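Local coordinates for cysteine synthase (Fusobacterium nucleatum subsp. nucleatum strain ATCC 25586, PDB 5XEM), which probably makes L-cysteine from O-acetyl-L-serine and hydrogen sulfide with pyridoxal 5'-phosphate as cofactor, and can also release hydrogen sulfide from L-cysteine, at residues K52-A57 and G61-D66; N8-L13 and L81-A86; T77-A82 and R109-E114. One frame throughout, in Å; residues are numbered along the deposited sequence. Where two conformers were deposited one is given.

Contact 1. Residues K52-A57 and G61-D66; sequences KMIEEA and GLIDKD
Ile63 reaches back under the last turns of the helix and sets its terminal methyl into the notch between Ile54 and Ala57, two residues one turn apart. Its CD1 lies 3.7 Å from Ala57 CB and 3.8 Å from Ile54 CD1, while the CG2 branch of Ile54 closes the side of the notch at 4.0 Å from the same Ile63 CD1. The two isoleucine side chains cross at about a right angle, the end of Ile63 meeting both CD1 and CG2 of Ile54. What sends the Ile63 chain inward is its first torsion: CG1 stands opposite the carbonyl carbon (chi1 -58°) and CD1 extends beyond it.

The chain can fold back this sharply because helix 46-60 finishes in a Schellman motif. Gly61 takes the positive phi, 83°, where a CB would press on the preceding carbonyl oxygen. Leu62 N then donates to Ala57 O at 2.9 Å, with the donor tilted from the carbonyl plane. The apolar half of the motif is the pairing of Leu62 CB with Ala57 CB, 4.1 Å apart. Phe142 of strand 141-142 lies against this pair and packs on Ile63 as well, and Tyr90 rests on both isoleucines. Beyond Ile63 the chain runs on into strand 68-72 of the four-stranded parallel sheet.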
loop_
_atom_site.group_PDB
_atom_site.type_symbol
_atom_site.label_atom_id
_atom_site.label_comp_id
_atom_site.label_asym_id
_atom_site.label_seq_id
_atom_site.Cartn_x
_atom_site.Cartn_y
_atom_site.Cartn_z
ATOM N N LYS A 52 4.792 -18.806 2.419
ATOM C CA LYS A 52 4.940 -20.105 3.050
ATOM C C LYS A 52 4.742 -21.268 2.075
ATOM O O LYS A 52 5.502 -22.248 2.126
ATOM C CB LYS A 52 4.045 -20.271 4.264
ATOM C CG LYS A 52 4.458 -21.524 5.056
ATOM C CD LYS A 52 3.830 -21.651 6.422
ATOM C CE LYS A 52 4.296 -22.904 7.152
ATOM N NZ LYS A 52 5.698 -22.822 7.620
ATOM N N MET A 53 3.744 -21.179 1.190
ATOM C CA MET A 53 3.545 -22.241 0.198
ATOM C C MET A 53 4.769 -22.397 -0.686
ATOM O O MET A 53 5.203 -23.542 -0.976
ATOM C CB MET A 53 2.291 -22.001 -0.642
ATOM C CG MET A 53 1.013 -22.124 0.159
ATOM S SD MET A 53 -0.486 -22.091 -0.855
ATOM C CE MET A 53 -0.422 -20.429 -1.551
ATOM N N ILE A 54 5.362 -21.272 -1.098
ATOM C CA ILE A 54 6.528 -21.356 -1.975
ATOM C C ILE A 54 7.745 -21.869 -1.217
ATOM O O ILE A 54 8.426 -22.783 -1.687
ATOM C CB ILE A 54 6.856 -20.014 -2.678
ATOM C CG1 ILE A 54 5.776 -19.672 -3.697
ATOM C CG2 ILE A 54 8.227 -20.090 -3.371
ATOM C CD1 ILE A 54 5.498 -20.715 -4.746
ATOM N N GLU A 55 8.007 -21.290 -0.049
ATOM C CA GLU A 55 9.183 -21.682 0.736
ATOM C C GLU A 55 9.139 -23.159 1.136
ATOM O O GLU A 55 10.150 -23.860 0.979
ATOM C CB GLU A 55 9.353 -20.815 1.948
ATOM C CG GLU A 55 9.915 -19.447 1.626
ATOM C CD GLU A 55 10.261 -18.685 2.878
ATOM O OE1 GLU A 55 9.705 -18.939 3.971
ATOM O OE2 GLU A 55 11.102 -17.782 2.747
ATOM N N GLU A 56 7.976 -23.646 1.570
ATOM C CA GLU A 56 7.874 -25.069 1.911
ATOM C C GLU A 56 8.097 -25.972 0.682
ATOM O O GLU A 56 8.782 -26.993 0.791
ATOM C CB GLU A 56 6.565 -25.395 2.645
ATOM C CG GLU A 56 6.444 -24.830 4.075
ATOM C CD GLU A 56 7.657 -25.107 4.953
ATOM O OE1 GLU A 56 8.155 -26.244 4.948
ATOM O OE2 GLU A 56 8.132 -24.201 5.663
ATOM N N ALA A 57 7.557 -25.622 -0.489
ATOM C CA ALA A 57 7.740 -26.416 -1.710
ATOM C C ALA A 57 9.202 -26.371 -2.179
ATOM O O ALA A 57 9.754 -27.369 -2.669
ATOM C CB ALA A 57 6.801 -25.942 -2.833
ATOM N N GLY A 61 11.813 -29.701 -2.472
ATOM C CA GLY A 61 12.369 -30.021 -3.764
ATOM C C GLY A 61 11.355 -30.042 -4.883
ATOM O O GLY A 61 11.636 -30.561 -5.948
ATOM N N LEU A 62 10.198 -29.416 -4.663
ATOM C CA LEU A 62 9.142 -29.318 -5.663
ATOM C C LEU A 62 9.258 -28.125 -6.603
ATOM O O LEU A 62 8.518 -28.049 -7.575
ATOM C CB LEU A 62 7.786 -29.290 -4.968
ATOM C CG LEU A 62 7.361 -30.602 -4.316
ATOM C CD1 LEU A 62 6.111 -30.407 -3.463
ATOM C CD2 LEU A 62 7.125 -31.664 -5.385
ATOM N N ILE A 63 10.186 -27.208 -6.324
ATOM C CA ILE A 63 10.424 -26.050 -7.177
ATOM C C ILE A 63 11.913 -25.941 -7.470
ATOM O O ILE A 63 12.702 -25.732 -6.560
ATOM C CB ILE A 63 9.936 -24.739 -6.493
ATOM C CG1 ILE A 63 8.437 -24.811 -6.154
ATOM C CG2 ILE A 63 10.224 -23.520 -7.365
ATOM C CD1 ILE A 63 7.931 -23.585 -5.390
ATOM N N ASP A 64 12.265 -26.145 -8.736
ATOM C CA ASP A 64 13.600 -25.886 -9.301
ATOM C C ASP A 64 13.525 -24.524 -9.986
ATOM O O ASP A 64 12.438 -23.942 -10.120
ATOM C CB ASP A 64 13.947 -26.940 -10.378
ATOM C CG ASP A 64 13.919 -28.380 -9.857
ATOM O OD1 ASP A 64 14.153 -28.587 -8.665
ATOM O OD2 ASP A 64 13.677 -29.306 -10.661
ATOM N N LYS A 65 14.667 -24.051 -10.486
ATOM C CA LYS A 65 14.757 -22.766 -11.176
ATOM C C LYS A 65 13.796 -22.677 -12.345
ATOM O O LYS A 65 13.265 -21.599 -12.628
ATOM C CB LYS A 65 16.192 -22.524 -11.711
ATOM C CG LYS A 65 17.299 -22.596 -10.667
ATOM C CD LYS A 65 18.681 -22.667 -11.331
ATOM C CE LYS A 65 19.561 -23.755 -10.727
ATOM N NZ LYS A 65 19.295 -25.078 -11.352
ATOM N N ASP A 66 13.581 -23.800 -13.032
ATOM C CA ASP A 66 12.758 -23.824 -14.235
ATOM C C ASP A 66 11.325 -24.359 -14.003
ATOM O O ASP A 66 10.622 -24.633 -14.950
ATOM C CB ASP A 66 13.449 -24.615 -15.355
ATOM C CG ASP A 66 13.793 -26.040 -14.961
ATOM O OD1 ASP A 66 13.969 -26.311 -13.749
ATOM O OD2 ASP A 66 13.904 -26.887 -15.868
#

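Contact 2. Residues N8-L13 and L81-A86; sequences NSVIDL and LAMICA
Val10 and Ile11, which reach across to helix 76-88, ride on a tight turn held by one carboxylate oxygen, Asp12 OD2, that takes two backbone N-H groups. The sounder of the two bonds comes from Ser9 N at 3.0 Å to Asp12 OD2; it meets the anti side of the oxygen, 22° out of the carboxylate plane. Asn8 N adds a weak second one to the same OD2. With the backbone bond from Asp12 N to Ser9 O closing the turn as well, the start of the short 3-10 segment 10-13 is fixed; Val10 points at the helix, and Ile11 brings its end round to it.

Val10 sends its CG2 branch, wedged between its own backbone N and carbonyl carbon, toward Met83. That methyl sits 3.9 Å from Met83 CG and 4.1 Å from Met83 SD, touching the middle of the thioether chain. Met83 offers this flank because CG runs opposite its backbone N (chi1 176°). In a fold-type II pyridoxal phosphate enzyme such as this one, the contact lays the N-terminal arm on a helix of the smaller domain. Ile11 makes a looser approach, its CD1 stopping 4.3 Å from Ile84 CG2, one residue further along that helix. Leu51 of helix 46-60 and Val87 also pack on Ile11, while Ala50 lies against Ile84. The arm also meets the second subunit: Asn8 O accepts a hydrogen bond from Asn23 ND2 of that chain, and Val10 touches its Glu263.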
loop_
_atom_site.group_PDB
_atom_site.type_symbol
_atom_site.label_atom_id
_atom_site.label_comp_id
_atom_site.label_asym_id
_atom_site.label_seq_id
_atom_site.Cartn_x
_atom_site.Cartn_y
_atom_site.Cartn_z
ATOM N N ASN A 8 16.380 -7.106 3.113
ATOM C CA ASN A 8 17.130 -7.658 1.996
ATOM C C ASN A 8 16.304 -7.723 0.735
ATOM O O ASN A 8 16.838 -7.532 -0.363
ATOM C CB ASN A 8 17.714 -9.024 2.322
ATOM C CG ASN A 8 19.074 -8.911 2.958
ATOM O OD1 ASN A 8 19.942 -8.208 2.451
ATOM N ND2 ASN A 8 19.262 -9.588 4.067
ATOM N N SER A 9 15.028 -8.028 0.871
ATOM C CA SER A 9 14.110 -7.916 -0.257
ATOM C C SER A 9 12.727 -7.624 0.287
ATOM O O SER A 9 12.491 -7.635 1.506
ATOM C CB SER A 9 14.070 -9.214 -1.063
ATOM O OG SER A 9 13.316 -10.188 -0.339
ATOM N N VAL A 10 11.799 -7.379 -0.628
ATOM C CA VAL A 10 10.405 -7.149 -0.202
ATOM C C VAL A 10 9.816 -8.343 0.566
ATOM O O VAL A 10 8.885 -8.197 1.357
ATOM C CB VAL A 10 9.490 -6.739 -1.380
ATOM C CG1 VAL A 10 9.901 -5.364 -1.939
ATOM C CG2 VAL A 10 9.449 -7.797 -2.474
ATOM N N ILE A 11 10.352 -9.540 0.339
ATOM C CA ILE A 11 9.903 -10.702 1.117
ATOM C C ILE A 11 10.031 -10.469 2.607
ATOM O O ILE A 11 9.206 -10.941 3.394
ATOM C CB ILE A 11 10.681 -11.989 0.731
ATOM C CG1 ILE A 11 10.385 -12.325 -0.735
ATOM C CG2 ILE A 11 10.351 -13.129 1.727
ATOM C CD1 ILE A 11 11.129 -13.538 -1.300
ATOM N N ASP A 12 11.056 -9.722 3.018
ATOM C CA ASP A 12 11.251 -9.470 4.440
ATOM C C ASP A 12 10.222 -8.508 5.049
ATOM O O ASP A 12 10.113 -8.398 6.271
ATOM C CB ASP A 12 12.679 -8.961 4.715
ATOM C CG ASP A 12 13.735 -9.942 4.260
ATOM O OD1 ASP A 12 13.718 -11.108 4.705
ATOM O OD2 ASP A 12 14.554 -9.571 3.416
ATOM N N LEU A 13 9.450 -7.815 4.217
ATOM C CA LEU A 13 8.403 -6.928 4.715
ATOM C C LEU A 13 7.057 -7.622 4.994
ATOM O O LEU A 13 6.119 -6.986 5.466
ATOM C CB LEU A 13 8.172 -5.789 3.734
ATOM C CG LEU A 13 9.429 -5.034 3.271
ATOM C CD1 LEU A 13 9.049 -3.889 2.330
ATOM C CD2 LEU A 13 10.239 -4.568 4.456
ATOM N N LEU A 81 1.890 -14.173 -4.855
ATOM C CA LEU A 81 2.750 -15.069 -5.622
ATOM C C LEU A 81 3.570 -14.335 -6.658
ATOM O O LEU A 81 4.752 -14.601 -6.798
ATOM C CB LEU A 81 1.934 -16.173 -6.298
ATOM C CG LEU A 81 1.355 -17.230 -5.378
ATOM C CD1 LEU A 81 0.332 -18.074 -6.134
ATOM C CD2 LEU A 81 2.480 -18.099 -4.805
ATOM N N ALA A 82 2.966 -13.367 -7.334
ATOM C CA ALA A 82 3.674 -12.622 -8.387
ATOM C C ALA A 82 4.877 -11.842 -7.822
ATOM O O ALA A 82 5.971 -11.872 -8.374
ATOM C CB ALA A 82 2.711 -11.706 -9.116
ATOM N N MET A 83 4.667 -11.194 -6.683
ATOM C CA MET A 83 5.701 -10.372 -6.045
ATOM C C MET A 83 6.841 -11.285 -5.602
ATOM O O MET A 83 8.028 -11.002 -5.843
ATOM C CB MET A 83 5.100 -9.633 -4.867
ATOM C CG MET A 83 6.098 -8.833 -4.065
ATOM S SD MET A 83 5.367 -8.148 -2.569
ATOM C CE MET A 83 5.148 -9.676 -1.653
ATOM N N ILE A 84 6.496 -12.405 -4.968
ATOM C CA ILE A 84 7.522 -13.330 -4.500
ATOM C C ILE A 84 8.288 -13.991 -5.666
ATOM O O ILE A 84 9.523 -14.083 -5.636
ATOM C CB ILE A 84 6.937 -14.350 -3.545
ATOM C CG1 ILE A 84 6.567 -13.637 -2.232
ATOM C CG2 ILE A 84 7.927 -15.502 -3.323
ATOM C CD1 ILE A 84 5.547 -14.406 -1.425
ATOM N N CYS A 85 7.562 -14.377 -6.706
ATOM C CA CYS A 85 8.186 -14.989 -7.896
ATOM C C CYS A 85 9.056 -13.993 -8.653
ATOM O O CYS A 85 10.078 -14.379 -9.245
ATOM C CB CYS A 85 7.144 -15.591 -8.813
ATOM S SG CYS A 85 6.392 -17.103 -8.147
ATOM N N ALA A 86 8.688 -12.701 -8.612
ATOM C CA ALA A 86 9.548 -11.700 -9.201
ATOM C C ALA A 86 10.930 -11.687 -8.512
ATOM O O ALA A 86 11.950 -11.726 -9.212
ATOM C CB ALA A 86 8.906 -10.308 -9.165
#

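Contact 3. Residues T77-A82 and R109-E114; sequences TGIGLA and RAYGTE. With CA (calcium ion), chain G; 85F ((2R)-2-azanyl-3-[(2R)-2-azanyl-3-oxidanyl-3-oxidanylidene-propyl]sulfanyl-propanoic acid), chain C.
Tyr111 and Ala82 carry most of this contact, with Ile79 and Thr113 filling in at its margins. Tyr111 leads with its CB, which lies 3.7 Å from Ala82 CB, and the ring then continues along the helix. Its CD2 is still 4.0 Å from Ala82 CB, and CE2 further out comes within 4.1 Å of the CG2 methyl of Ile79, one turn earlier. Both aliphatic groups approach the ring obliquely. With CG opposite its carbonyl carbon (chi1 -67°), the tyrosine chain is directed out over the helix surface.

Thr113, two residues on from Tyr111, meets the same alanine methyl, though the gap between its OG1 and Ala82 CB is so short that it is doubtful in detail. The hydroxyl is bound to Met108 O, back in helix 103-110. Between these two residues the chain turns at Gly112, the positive-phi residue of a Schellman motif, with Gly112 N donating to Arg109 O. The carbonyl oxygen of the same glycine, Gly112 O, binds a calcium ion at 2.3 Å; three waters and two atoms from elsewhere in the structure complete its six ligands. Tyr111 also packs on Gly264 of the second subunit.

At the other end of segment 77-82 lies the active site. Thr77 is the last residue of the TSGNT motif, already in the first turn of helix 76-88. Its backbone N donates to OXT of the bound lanthionine at 2.9 Å in a fairly straight bond of 159°, while Thr77 OG1 pairs with Gln146 OE1. Ser74 N and Thr73 OG1 bond to lanthionine too. A carboxylate oxygen held by the Thr77 amide in the first turn of helix 76-88 is probably stabilised by the positive end of the helix dipole, whereas the helix meets Tyr111 through carbon atoms.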
loop_
_atom_site.group_PDB
_atom_site.type_symbol
_atom_site.label_atom_id
_atom_site.label_comp_id
_atom_site.label_asym_id
_atom_site.label_seq_id
_atom_site.Cartn_x
_atom_site.Cartn_y
_atom_site.Cartn_z
ATOM N N THR A 77 -4.074 -13.767 -3.918
ATOM C CA THR A 77 -3.066 -14.848 -3.877
ATOM C C THR A 77 -2.126 -14.771 -5.088
ATOM O O THR A 77 -0.912 -14.960 -4.957
ATOM C CB THR A 77 -3.726 -16.215 -3.708
ATOM O OG1 THR A 77 -4.431 -16.199 -2.458
ATOM C CG2 THR A 77 -2.651 -17.328 -3.676
ATOM N N GLY A 78 -2.687 -14.429 -6.246
ATOM C CA GLY A 78 -1.905 -14.182 -7.439
ATOM C C GLY A 78 -0.930 -13.041 -7.322
ATOM O O GLY A 78 0.243 -13.163 -7.711
ATOM N N ILE A 79 -1.383 -11.932 -6.739
ATOM C CA ILE A 79 -0.485 -10.788 -6.515
ATOM C C ILE A 79 0.655 -11.135 -5.564
ATOM O O ILE A 79 1.795 -10.842 -5.843
ATOM C CB ILE A 79 -1.259 -9.570 -6.003
ATOM C CG1 ILE A 79 -2.246 -9.109 -7.081
ATOM C CG2 ILE A 79 -0.290 -8.473 -5.530
ATOM C CD1 ILE A 79 -3.317 -8.180 -6.513
ATOM N N GLY A 80 0.349 -11.770 -4.436
ATOM C CA GLY A 80 1.373 -12.213 -3.513
ATOM C C GLY A 80 2.379 -13.189 -4.127
ATOM O O GLY A 80 3.574 -13.056 -3.942
ATOM N N LEU A 81 1.890 -14.173 -4.855
ATOM C CA LEU A 81 2.750 -15.069 -5.622
ATOM C C LEU A 81 3.570 -14.335 -6.658
ATOM O O LEU A 81 4.752 -14.601 -6.798
ATOM C CB LEU A 81 1.934 -16.173 -6.298
ATOM C CG LEU A 81 1.355 -17.230 -5.378
ATOM C CD1 LEU A 81 0.332 -18.074 -6.134
ATOM C CD2 LEU A 81 2.480 -18.099 -4.805
ATOM N N ALA A 82 2.966 -13.367 -7.334
ATOM C CA ALA A 82 3.674 -12.622 -8.387
ATOM C C ALA A 82 4.877 -11.842 -7.822
ATOM O O ALA A 82 5.971 -11.872 -8.374
ATOM C CB ALA A 82 2.711 -11.706 -9.116
ATOM N N ARG A 109 0.312 -8.447 -13.846
ATOM C CA ARG A 109 1.216 -8.297 -14.979
ATOM C C ARG A 109 2.416 -7.373 -14.687
ATOM O O ARG A 109 3.490 -7.625 -15.211
ATOM C CB ARG A 109 0.484 -7.822 -16.219
ATOM C CG ARG A 109 -0.337 -8.907 -16.853
ATOM C CD ARG A 109 -1.161 -8.329 -17.966
ATOM N NE ARG A 109 -1.996 -9.353 -18.579
ATOM C CZ ARG A 109 -2.977 -9.108 -19.444
ATOM N NH1 ARG A 109 -3.269 -7.855 -19.803
ATOM N NH2 ARG A 109 -3.672 -10.110 -19.946
ATOM N N ALA A 110 2.253 -6.355 -13.841
ATOM C CA ALA A 110 3.399 -5.465 -13.464
ATOM C C ALA A 110 4.570 -6.267 -12.862
ATOM O O ALA A 110 5.741 -5.911 -13.028
ATOM C CB ALA A 110 2.952 -4.404 -12.479
ATOM N N TYR A 111 4.249 -7.353 -12.152
ATOM C CA TYR A 111 5.259 -8.207 -11.568
ATOM C C TYR A 111 5.755 -9.280 -12.531
ATOM O O TYR A 111 6.598 -10.067 -12.162
ATOM C CB TYR A 111 4.735 -8.901 -10.317
ATOM C CG TYR A 111 4.444 -7.990 -9.152
ATOM C CD1 TYR A 111 5.468 -7.368 -8.467
ATOM C CD2 TYR A 111 3.129 -7.763 -8.733
ATOM C CE1 TYR A 111 5.205 -6.535 -7.395
ATOM C CE2 TYR A 111 2.863 -6.945 -7.646
ATOM C CZ TYR A 111 3.892 -6.348 -6.978
ATOM O OH TYR A 111 3.634 -5.513 -5.911
ATOM N N GLY A 112 5.257 -9.303 -13.762
ATOM C CA GLY A 112 5.715 -10.295 -14.757
ATOM C C GLY A 112 4.802 -11.497 -14.967
ATOM O O GLY A 112 5.135 -12.384 -15.760
ATOM N N THR A 113 3.648 -11.524 -14.316
ATOM C CA THR A 113 2.776 -12.691 -14.342
ATOM C C THR A 113 2.123 -12.849 -15.702
ATOM O O THR A 113 1.772 -11.854 -16.344
ATOM C CB THR A 113 1.660 -12.575 -13.289
ATOM O OG1 THR A 113 2.217 -12.160 -12.047
ATOM C CG2 THR A 113 0.926 -13.924 -13.089
ATOM N N GLU A 114 1.953 -14.091 -16.153
ATOM C CA GLU A 114 1.016 -14.363 -17.244
ATOM C C GLU A 114 -0.366 -14.658 -16.662
ATOM O O GLU A 114 -0.503 -15.558 -15.837
ATOM C CB GLU A 114 1.475 -15.550 -18.092
ATOM C CG GLU A 114 0.569 -15.782 -19.297
ATOM C CD GLU A 114 0.844 -17.091 -20.004
ATOM O OE1 GLU A 114 1.965 -17.627 -19.881
ATOM O OE2 GLU A 114 -0.064 -17.585 -20.707
HETATM CA CA CA G . 6.624 -13.969 -16.426
HETATM N N 85F C . -8.959 -14.430 -1.729
HETATM C CA 85F C . -8.472 -15.614 -2.469
HETATM C CB 85F C . -9.657 -16.387 -3.088
HETATM S SG 85F C . -10.671 -17.233 -1.900
HETATM C CD 85F C . -11.901 -18.158 -2.846
HETATM C CE 85F C . -12.839 -17.285 -3.722
HETATM N NZ2 85F C . -13.424 -16.177 -2.957
HETATM C CZ1 85F C . -13.985 -18.201 -4.230
HETATM O OH1 85F C . -14.946 -17.607 -4.805
HETATM O OH2 85F C . -13.939 -19.451 -4.052
HETATM C C 85F C . -7.494 -15.218 -3.554
HETATM O OXT 85F C . -6.892 -14.143 -3.404
HETATM O O 85F C . -7.326 -16.023 -4.504
HETATM O O HOH W 1 7.952 -12.027 -17.073
HETATM O O HOH W 2 5.714 -13.660 -18.621
HETATM O O HOH W 3 4.946 -15.830 -16.635
#

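In the fold
From the N terminus, segment 8-13 comes first and waits for helix 76-88; when 81-86 arrives, contact 2 closes a long loop that holds all of contact 1. Contact 1 is the local turn within it, joining helix 46-60 to the run toward strand 68-72. Contact 3 starts on 77-82, sharing Leu81 and Ala82 with the second segment of contact 2, and closes at 109-114, where helix 103-110 ends, after strand 92-97. Helix 76-88 thus ties the N-terminal arm to the smaller domain's parallel sheet and helices. Ile54 of contact 1 packs on Leu81 of that helix, while contacts 2 and 3 both reach the second subunit.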